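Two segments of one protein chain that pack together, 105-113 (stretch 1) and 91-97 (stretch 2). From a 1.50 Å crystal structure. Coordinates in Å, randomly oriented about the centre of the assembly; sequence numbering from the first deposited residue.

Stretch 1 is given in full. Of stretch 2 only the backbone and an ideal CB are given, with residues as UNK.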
# COMPACT_ATOMS: atom_id res chain seq x y z
N THR C 105 27.50 6.65 3.15
CA THR C 105 26.82 6.22 4.36
C THR C 105 25.41 5.77 4.02
O THR C 105 24.84 6.11 2.99
CB THR C 105 26.80 7.33 5.43
OG1 THR C 105 26.58 6.75 6.72
CG2 THR C 105 25.74 8.37 5.12
N HIS C 106 24.84 4.99 4.93
CA HIS C 106 23.45 4.60 4.79
C HIS C 106 22.55 5.78 5.15
O HIS C 106 22.81 6.52 6.12
CB HIS C 106 23.16 3.40 5.68
CG HIS C 106 21.86 2.75 5.36
ND1 HIS C 106 20.66 3.19 5.88
CD2 HIS C 106 21.57 1.71 4.55
CE1 HIS C 106 19.68 2.44 5.39
NE2 HIS C 106 20.21 1.53 4.59
N ASP C 107 21.48 5.97 4.36
CA ASP C 107 20.62 7.15 4.52
C ASP C 107 19.79 7.12 5.81
O ASP C 107 19.26 8.16 6.20
CB ASP C 107 19.69 7.36 3.31
CG ASP C 107 18.84 6.13 2.97
OD1 ASP C 107 19.30 5.00 3.12
OD2 ASP C 107 17.72 6.34 2.51
N LEU C 108 19.67 5.96 6.46
CA LEU C 108 18.96 5.87 7.73
C LEU C 108 19.91 5.78 8.91
O LEU C 108 19.53 5.28 9.97
CB LEU C 108 18.00 4.69 7.73
CG LEU C 108 16.92 4.67 6.63
CD1 LEU C 108 15.96 3.46 6.75
CD2 LEU C 108 16.17 5.98 6.58
N SER C 109 21.13 6.28 8.75
CA SER C 109 22.15 6.26 9.80
C SER C 109 21.71 6.95 11.09
O SER C 109 22.38 6.76 12.10
CB SER C 109 23.42 6.93 9.28
OG SER C 109 24.15 6.06 8.43
N ILE C 110 20.63 7.73 11.09
CA ILE C 110 20.19 8.33 12.35
C ILE C 110 19.74 7.26 13.34
O ILE C 110 19.85 7.46 14.56
CB ILE C 110 19.07 9.37 12.14
CG1 ILE C 110 17.81 8.74 11.53
CG2 ILE C 110 19.59 10.54 11.33
CD1 ILE C 110 16.62 9.67 11.57
N LEU C 111 19.22 6.14 12.85
CA LEU C 111 18.90 5.01 13.72
C LEU C 111 20.11 4.60 14.56
O LEU C 111 20.07 4.65 15.80
CB LEU C 111 18.44 3.81 12.89
CG LEU C 111 16.99 3.81 12.42
CD1 LEU C 111 16.80 2.62 11.47
CD2 LEU C 111 16.02 3.73 13.59
N ALA C 112 21.18 4.17 13.89
CA ALA C 112 22.44 3.80 14.52
C ALA C 112 23.14 4.98 15.19
O ALA C 112 24.20 4.77 15.79
CB ALA C 112 23.37 3.18 13.48
N GLN C 113 22.59 6.19 15.12
CA GLN C 113 23.24 7.39 15.66
C GLN C 113 22.22 8.28 16.35
O GLN C 113 22.45 9.48 16.53
CB GLN C 113 23.95 8.16 14.55
CG GLN C 113 25.02 7.35 13.81
CD GLN C 113 25.49 8.01 12.52
OE1 GLN C 113 25.21 9.19 12.27
NE2 GLN C 113 26.20 7.25 11.68
N UNK C 91 26.32 -6.02 12.38
CA UNK C 91 26.84 -6.10 11.02
C UNK C 91 26.52 -4.83 10.24
O UNK C 91 27.36 -4.34 9.49
CB UNK C 91 26.27 -7.32 10.30
N UNK C 92 25.32 -4.28 10.43
CA UNK C 92 24.99 -3.01 9.78
C UNK C 92 25.98 -1.92 10.17
O UNK C 92 26.47 -1.18 9.32
CB UNK C 92 23.57 -2.58 10.14
N UNK C 93 26.26 -1.80 11.47
CA UNK C 93 27.16 -0.74 11.91
C UNK C 93 28.57 -0.94 11.36
O UNK C 93 29.24 0.03 10.99
CB UNK C 93 27.20 -0.68 13.44
N UNK C 94 29.03 -2.19 11.29
CA UNK C 94 30.33 -2.48 10.69
C UNK C 94 30.38 -2.03 9.24
O UNK C 94 31.35 -1.40 8.81
CB UNK C 94 30.64 -3.98 10.78
N UNK C 95 29.36 -2.40 8.45
CA UNK C 95 29.35 -2.03 7.04
C UNK C 95 29.29 -0.51 6.88
O UNK C 95 29.92 0.05 5.98
CB UNK C 95 28.17 -2.69 6.32
N UNK C 96 28.54 0.16 7.76
CA UNK C 96 28.43 1.61 7.67
C UNK C 96 29.77 2.27 8.00
O UNK C 96 30.17 3.23 7.33
CB UNK C 96 27.34 2.12 8.61
N UNK C 97 30.48 1.76 9.00
CA UNK C 97 31.80 2.31 9.31
C UNK C 97 32.74 2.19 8.11
O UNK C 97 33.48 3.13 7.79
CB UNK C 97 32.40 1.60 10.52

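Stretch 2 is one run of helix, with phi near -60° and psi near -40° throughout.

Position 91 has nothing of stretch 1 within 5.5 Å of its ideal CB. Many helix-compatible side chains would do. It is E91. Its carboxylate pairs with the side chain at position 95, one turn on.

Position 92 points its CA-to-CB bond toward stretch 1, but no atom there lies within 5.5 Å of the ideal CB. Ahead are the ring of H106 and the methyl of A112. A long apolar or aromatic side chain would suit the gap; a short one would not reach. It is F92, with chi1 t. Its edge meets the face of the H106 ring, with centroids 5.0 Å apart and planes at 69°. F92 CZ is 3.7 Å from H106 CG. F92 CE1 also lies 4.2 Å from A112 CB.

Position 93 points sideways. Its ideal CB is 5.4 Å from A112 CB, which offers only a methyl. A flexible side chain with an aliphatic stem would fit, whether its end is polar or not. It is K93. The chain extends along A112, and K93 CE comes to 3.7 Å from A112 CB. The amine makes no hydrogen bond to stretch 1.

Position 94 is out of reach of stretch 1, which sets no demand. It is K94.

Position 95 is also out of reach, so the choice is again wide. It is R95, the partner of E91. R95 NE donates to E91 OE2 at 2.8 Å, in a salt bridge, and R95 NH2 donates to the same atom at 3.0 Å.

At position 96 CA-to-CB points sideways, yet the ideal CB is 5.1 Å from both T105 OG1 and S109 OG, and 5.3 Å from H106 CB. The backbone N of H106 is a donor facing this site. S109 OG donates to H106 O, which leaves it able to accept. A short polar side chain carrying both an acceptor and a donor would suit best; aspartate could take the H106 N donor but would offer S109 OG no donor, and serine and threonine are too short. It is N96, with chi1 at -148°, between wells. H106 N donates to N96 OD1 at 2.9 Å, and N96 ND2 donates to S109 OG at 2.8 Å. One amide thus holds two points of the H106 to S109 turn. A water adds a bridge, donating to N96 O at 2.7 Å and accepting from T105 OG1 at 2.9 Å.

Position 97 points away from stretch 1. Most helix-compatible residues would serve. It is Q97.

Stretch 2 91-97: EFKKRNQ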
# COMPACT_ATOMS: atom_id res chain seq x y z
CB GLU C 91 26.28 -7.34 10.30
CG GLU C 91 26.84 -7.57 8.90
CD GLU C 91 28.27 -8.09 8.88
OE1 GLU C 91 28.65 -8.83 9.82
OE2 GLU C 91 29.00 -7.80 7.92
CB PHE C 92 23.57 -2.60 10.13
CG PHE C 92 23.18 -1.25 9.62
CD1 PHE C 92 23.53 -0.10 10.29
CD2 PHE C 92 22.44 -1.13 8.45
CE1 PHE C 92 23.15 1.13 9.83
CE2 PHE C 92 22.05 0.09 7.98
CZ PHE C 92 22.41 1.23 8.65
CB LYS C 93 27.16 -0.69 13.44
CG LYS C 93 25.86 -0.14 14.00
CD LYS C 93 25.95 -0.00 15.50
CE LYS C 93 25.13 1.17 16.01
NZ LYS C 93 25.42 1.48 17.45
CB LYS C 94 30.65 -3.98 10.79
CG LYS C 94 31.84 -4.46 9.91
CD LYS C 94 31.87 -5.99 9.70
CE LYS C 94 32.22 -6.73 10.99
NZ LYS C 94 32.66 -8.13 10.73
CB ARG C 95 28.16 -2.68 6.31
CG ARG C 95 28.20 -4.20 6.31
CD ARG C 95 29.27 -4.75 5.42
NE ARG C 95 29.39 -6.19 5.63
CZ ARG C 95 30.01 -7.03 4.82
NH1 ARG C 95 30.59 -6.61 3.71
NH2 ARG C 95 30.03 -8.32 5.12
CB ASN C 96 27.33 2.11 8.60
CG ASN C 96 26.63 3.34 8.05
OD1 ASN C 96 26.48 3.50 6.83
ND2 ASN C 96 26.19 4.20 8.94
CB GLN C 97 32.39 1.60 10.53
CG GLN C 97 33.85 1.95 10.82
CD GLN C 97 34.42 1.13 11.95
OE1 GLN C 97 33.68 0.67 12.83
NE2 GLN C 97 35.73 0.92 11.93
O HOH W 1 29.25 5.74 6.76
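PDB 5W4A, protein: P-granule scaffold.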